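Local coordinates for hypothetical protein CG14615-PA (Drosophila melanogaster, PDB 1SQH), which is of unknown function but may act as a glycine N-acyltransferase of the GNAT type, at residues E20-Y25 / F34-L39; G80-L85 / S92-S97. One frame throughout, in Å; residues are numbered along the deposited sequence.

Overall arrangement
Contacts 1 and 2 show how a helical layer is fastened to a beta-sheet. Along the chain they come in series: helices 15-29 and 34-51 pair in contact 1 before the hairpin of strands 82-87 and 91-96 forms contact 2. Their centres lie about 11 Å apart, on the same side of the chain's centre. The helix pair packs on one face of the hairpin, which lies within the mixed eight-stranded sheet. Two probable hydrogen bonds join the layers, Tyr-25 OH to Gly-80 O at 2.6 Å and His-35 ND1 to Tyr-82 OH at 2.8 Å, so polar groups as well as apolar packing fix the helices over the strands.

Contact 1: E20-Y25 / F34-L39; sequences ELLDLY and FHYLLL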
# COMPACT_ATOMS: atom_id res chain seq x y z
N GLU A 20 -7.34 -16.88 7.95
CA GLU A 20 -6.35 -17.71 8.64
C GLU A 20 -4.95 -17.21 8.28
O GLU A 20 -4.06 -17.18 9.12
CB GLU A 20 -6.47 -19.18 8.22
CG GLU A 20 -7.61 -19.93 8.86
CD GLU A 20 -7.58 -21.41 8.49
OE1 GLU A 20 -8.39 -21.82 7.63
OE2 GLU A 20 -6.75 -22.15 9.06
N LEU A 21 -4.77 -16.85 7.02
CA LEU A 21 -3.48 -16.35 6.56
C LEU A 21 -3.12 -15.09 7.36
O LEU A 21 -1.97 -14.90 7.75
CB LEU A 21 -3.55 -16.00 5.08
CG LEU A 21 -2.24 -15.59 4.41
CD1 LEU A 21 -1.20 -16.72 4.51
CD2 LEU A 21 -2.54 -15.23 2.96
N LEU A 22 -4.13 -14.25 7.59
CA LEU A 22 -3.96 -13.02 8.35
C LEU A 22 -3.50 -13.28 9.79
O LEU A 22 -2.58 -12.62 10.27
CB LEU A 22 -5.29 -12.25 8.36
CG LEU A 22 -5.43 -11.04 9.31
CD1 LEU A 22 -4.43 -9.96 8.96
CD2 LEU A 22 -6.84 -10.48 9.19
N ASP A 23 -4.13 -14.23 10.48
CA ASP A 23 -3.72 -14.51 11.86
C ASP A 23 -2.38 -15.23 11.93
O ASP A 23 -1.66 -15.12 12.92
CB ASP A 23 -4.77 -15.33 12.60
CG ASP A 23 -4.44 -15.47 14.07
OD1 ASP A 23 -4.47 -14.44 14.78
OD2 ASP A 23 -4.14 -16.59 14.52
N LEU A 24 -2.05 -15.99 10.89
CA LEU A 24 -0.77 -16.68 10.86
C LEU A 24 0.34 -15.66 10.88
O LEU A 24 1.31 -15.79 11.62
CB LEU A 24 -0.61 -17.51 9.60
CG LEU A 24 -1.19 -18.91 9.56
CD1 LEU A 24 -0.79 -19.53 8.23
CD2 LEU A 24 -0.67 -19.74 10.73
N TYR A 25 0.20 -14.63 10.05
CA TYR A 25 1.21 -13.60 10.02
C TYR A 25 1.16 -12.82 11.33
O TYR A 25 2.20 -12.46 11.88
CB TYR A 25 1.03 -12.67 8.82
CG TYR A 25 1.68 -13.22 7.56
CD1 TYR A 25 1.09 -14.26 6.83
CD2 TYR A 25 2.92 -12.75 7.14
CE1 TYR A 25 1.74 -14.82 5.71
CE2 TYR A 25 3.57 -13.30 6.03
CZ TYR A 25 2.98 -14.33 5.32
OH TYR A 25 3.65 -14.89 4.24
N PHE A 34 4.49 -5.80 7.75
CA PHE A 34 3.79 -5.27 6.59
C PHE A 34 2.88 -6.22 5.82
O PHE A 34 1.92 -5.77 5.18
CB PHE A 34 4.80 -4.63 5.64
CG PHE A 34 5.24 -3.26 6.08
CD1 PHE A 34 4.58 -2.12 5.61
CD2 PHE A 34 6.29 -3.10 6.98
CE1 PHE A 34 4.96 -0.84 6.04
CE2 PHE A 34 6.67 -1.84 7.42
CZ PHE A 34 6.01 -0.70 6.95
N HIS A 35 3.17 -7.51 5.85
CA HIS A 35 2.30 -8.45 5.16
C HIS A 35 1.06 -8.61 6.00
O HIS A 35 -0.05 -8.75 5.47
CB HIS A 35 3.02 -9.77 4.93
CG HIS A 35 4.04 -9.69 3.84
ND1 HIS A 35 3.69 -9.66 2.50
CD2 HIS A 35 5.37 -9.46 3.88
CE1 HIS A 35 4.77 -9.41 1.78
NE2 HIS A 35 5.80 -9.29 2.59
N TYR A 36 1.23 -8.55 7.32
CA TYR A 36 0.07 -8.63 8.19
C TYR A 36 -0.80 -7.39 7.92
O TYR A 36 -2.02 -7.49 7.81
CB TYR A 36 0.50 -8.62 9.66
CG TYR A 36 -0.62 -8.18 10.58
CD1 TYR A 36 -1.67 -9.04 10.89
CD2 TYR A 36 -0.64 -6.88 11.10
CE1 TYR A 36 -2.73 -8.62 11.69
CE2 TYR A 36 -1.70 -6.45 11.90
CZ TYR A 36 -2.74 -7.33 12.20
OH TYR A 36 -3.78 -6.93 13.01
N LEU A 37 -0.15 -6.23 7.80
CA LEU A 37 -0.87 -4.98 7.57
C LEU A 37 -1.65 -5.02 6.26
O LEU A 37 -2.80 -4.58 6.20
CB LEU A 37 0.10 -3.80 7.59
CG LEU A 37 0.58 -3.54 9.04
CD1 LEU A 37 1.66 -2.47 9.11
CD2 LEU A 37 -0.64 -3.13 9.86
N LEU A 38 -1.01 -5.57 5.23
CA LEU A 38 -1.63 -5.71 3.92
C LEU A 38 -2.87 -6.61 4.04
O LEU A 38 -3.94 -6.26 3.55
CB LEU A 38 -0.60 -6.31 2.95
CG LEU A 38 -0.97 -6.97 1.62
CD1 LEU A 38 -2.24 -6.39 1.05
CD2 LEU A 38 0.21 -6.77 0.65
N LEU A 39 -2.70 -7.75 4.72
CA LEU A 39 -3.80 -8.70 4.91
C LEU A 39 -4.88 -8.05 5.77
O LEU A 39 -6.08 -8.13 5.47
CB LEU A 39 -3.28 -9.98 5.58
CG LEU A 39 -2.94 -11.19 4.69
CD1 LEU A 39 -2.22 -10.75 3.43
CD2 LEU A 39 -2.07 -12.17 5.48
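Leu-39 projects between Leu-21, Leu-22 and Tyr-25, and much of the apolar contact between helices 15-29 and 34-51 gathers round it. The two helices form a nearly antiparallel pair, with segment axes 8.8 Å apart at closest approach and N-to-C directions 151° apart. The Leu-39 methyl CD2 reaches the first helix's backbone, lying 3.5 Å from Leu-22 CA, and it also touches CG of Leu-21, whose side chain crosses that of Leu-39 at about a right angle. On the neighbouring turn the same methyl comes within 4.0 Å of Tyr-25 CD1. Leu-22 approaches from another direction: its CD1 methyl sits 3.6 Å from Leu-39 CB and 3.5 Å from Tyr-36 CE1, bridging two residues a helical turn apart.

The tyrosines and His-35 add further carbon contacts. The CD2-CE2 bond of Tyr-25 rests against the methylene of His-35, with CD2 3.7 Å from His-35 CB. CG of Tyr-36 lies anti to the backbone N (chi1 158°), on the side of its own carbonyl carbon. The ring meets the Leu-22 methyl through both CD1 and CE1, and Leu-22 O lies at the edge of the ring, in its plane. The CB atoms of Tyr-25 and Tyr-36 are 4.2 Å apart.

The polar ends turn to other partners. Tyr-25 OH bonds to Gly-80 O, just before strand 82-87, and His-35 ND1 to Tyr-82 OH at its start.

No hydrogen bond crosses between the two segments, so their association rests on the fit of methyl, methylene and ring carbon atoms, whereas Tyr-25 OH and His-35 ND1 are bonded to the hairpin and the turn before it.

Contact 2: G80-L85 / S92-S97; sequences GTYVSL and SVSFFS
Tyr-82 to Leu-85 pair with Val-93 to Phe-96 as antiparallel strands, the axes of the short strand segments 4.7 Å apart at closest approach, in which the hydrogen-bonded pairs Tyr-82/Phe-96 and Ser-84/Ser-94 alternate with the non-hydrogen-bonded pairs Val-83/Phe-95 and Leu-85/Val-93. This is a beta hairpin inside the large mixed sheet, its outer neighbours being strands 67-71 and 123-128. Each hydrogen-bonded pair is joined by two N-H to C=O bonds; that from Ser-84 N to Ser-94 O is 2.9 Å long, at an N-H...O angle of 167°.

Val-83, Leu-85, Val-93 and Phe-95 share the face toward helix 104-112, where Val-83 and Phe-95 meet Leu-110. Leu-85 CD2 lies 3.6 Å from Val-93 CG2, the two side chains running side by side. Val-83 spreads its methyls, CG1 to Val-93 CG1 and CG2 to Phe-95 CB.

The other face, with Tyr-82, Ser-84, Ser-94 and Phe-96, looks to helices 15-29 and 34-51. The Tyr-82 ring leans across to the partner strand, with Phe-95 CA 4.2 Å above one face and offset toward the rim, and CE2 against Phe-96 CB. Its hydroxyl lies 2.8 Å from Ser-94 OG, a hydrogen bond in which either could donate. Ser-94 OG also bonds to Asn-126 ND2, linking the buried hydroxyl pair to strand 123-128. Beyond it a water spans the strands, 2.9 Å from Ser-84 OG and donating to Ser-92 O at 3.2 Å.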
# COMPACT_ATOMS: atom_id res chain seq x y z
N GLY A 80 3.31 -19.95 5.32
CA GLY A 80 2.62 -18.70 5.04
C GLY A 80 2.76 -18.27 3.58
O GLY A 80 2.59 -17.10 3.25
N THR A 81 3.07 -19.23 2.72
CA THR A 81 3.27 -18.95 1.29
C THR A 81 2.02 -18.40 0.61
O THR A 81 0.97 -19.05 0.58
CB THR A 81 3.76 -20.23 0.55
OG1 THR A 81 4.96 -20.72 1.18
CG2 THR A 81 4.08 -19.93 -0.91
N TYR A 82 2.13 -17.20 0.05
CA TYR A 82 1.00 -16.61 -0.62
C TYR A 82 1.41 -15.68 -1.75
O TYR A 82 2.55 -15.21 -1.82
CB TYR A 82 0.13 -15.83 0.39
CG TYR A 82 0.49 -14.38 0.52
CD1 TYR A 82 -0.18 -13.40 -0.22
CD2 TYR A 82 1.53 -13.97 1.35
CE1 TYR A 82 0.17 -12.06 -0.12
CE2 TYR A 82 1.89 -12.62 1.45
CZ TYR A 82 1.20 -11.67 0.71
OH TYR A 82 1.55 -10.34 0.82
N VAL A 83 0.47 -15.42 -2.63
CA VAL A 83 0.68 -14.52 -3.74
C VAL A 83 -0.67 -13.88 -3.92
O VAL A 83 -1.69 -14.57 -3.98
CB VAL A 83 1.07 -15.27 -5.07
CG1 VAL A 83 1.16 -14.27 -6.22
CG2 VAL A 83 2.40 -16.00 -4.90
N SER A 84 -0.67 -12.55 -3.95
CA SER A 84 -1.91 -11.81 -4.15
C SER A 84 -1.85 -11.10 -5.50
O SER A 84 -0.76 -10.74 -5.98
CB SER A 84 -2.10 -10.78 -3.04
OG SER A 84 -0.96 -9.97 -2.90
N LEU A 85 -3.01 -10.94 -6.12
CA LEU A 85 -3.12 -10.28 -7.40
C LEU A 85 -4.12 -9.14 -7.25
O LEU A 85 -5.23 -9.34 -6.75
CB LEU A 85 -3.58 -11.26 -8.47
CG LEU A 85 -2.56 -12.34 -8.87
CD1 LEU A 85 -3.18 -13.26 -9.94
CD2 LEU A 85 -1.30 -11.70 -9.40
N SER A 92 -0.86 -5.76 -10.03
CA SER A 92 0.12 -5.60 -8.96
C SER A 92 0.20 -6.93 -8.23
O SER A 92 -0.83 -7.54 -7.92
CB SER A 92 -0.32 -4.50 -8.00
OG SER A 92 -0.27 -3.23 -8.64
N VAL A 93 1.43 -7.38 -7.98
CA VAL A 93 1.65 -8.65 -7.30
C VAL A 93 2.43 -8.49 -6.00
O VAL A 93 3.40 -7.74 -5.92
CB VAL A 93 2.45 -9.64 -8.21
CG1 VAL A 93 2.54 -11.00 -7.54
CG2 VAL A 93 1.77 -9.77 -9.57
N SER A 94 1.96 -9.19 -4.98
CA SER A 94 2.61 -9.20 -3.67
C SER A 94 2.79 -10.66 -3.33
O SER A 94 1.97 -11.50 -3.71
CB SER A 94 1.73 -8.54 -2.60
OG SER A 94 2.34 -8.65 -1.33
N PHE A 95 3.85 -10.98 -2.60
CA PHE A 95 4.09 -12.37 -2.22
C PHE A 95 5.11 -12.50 -1.10
O PHE A 95 5.96 -11.62 -0.91
CB PHE A 95 4.55 -13.17 -3.44
CG PHE A 95 5.81 -12.65 -4.07
CD1 PHE A 95 7.06 -12.94 -3.53
CD2 PHE A 95 5.75 -11.83 -5.20
CE1 PHE A 95 8.23 -12.43 -4.11
CE2 PHE A 95 6.91 -11.32 -5.78
CZ PHE A 95 8.15 -11.62 -5.24
N PHE A 96 5.02 -13.60 -0.37
CA PHE A 96 5.93 -13.89 0.71
C PHE A 96 5.81 -15.34 1.13
O PHE A 96 4.87 -16.04 0.77
CB PHE A 96 5.65 -13.01 1.95
CG PHE A 96 6.81 -12.94 2.90
CD1 PHE A 96 7.88 -12.09 2.63
CD2 PHE A 96 6.90 -13.80 3.99
CE1 PHE A 96 9.02 -12.09 3.44
CE2 PHE A 96 8.03 -13.82 4.81
CZ PHE A 96 9.10 -12.96 4.54
N SER A 97 6.79 -15.78 1.90
CA SER A 97 6.84 -17.12 2.46
C SER A 97 8.06 -17.10 3.36
O SER A 97 9.02 -16.38 3.09
CB SER A 97 7.04 -18.18 1.37
OG SER A 97 7.16 -19.46 1.98
O HOH W 1 -1.44 -7.90 -4.81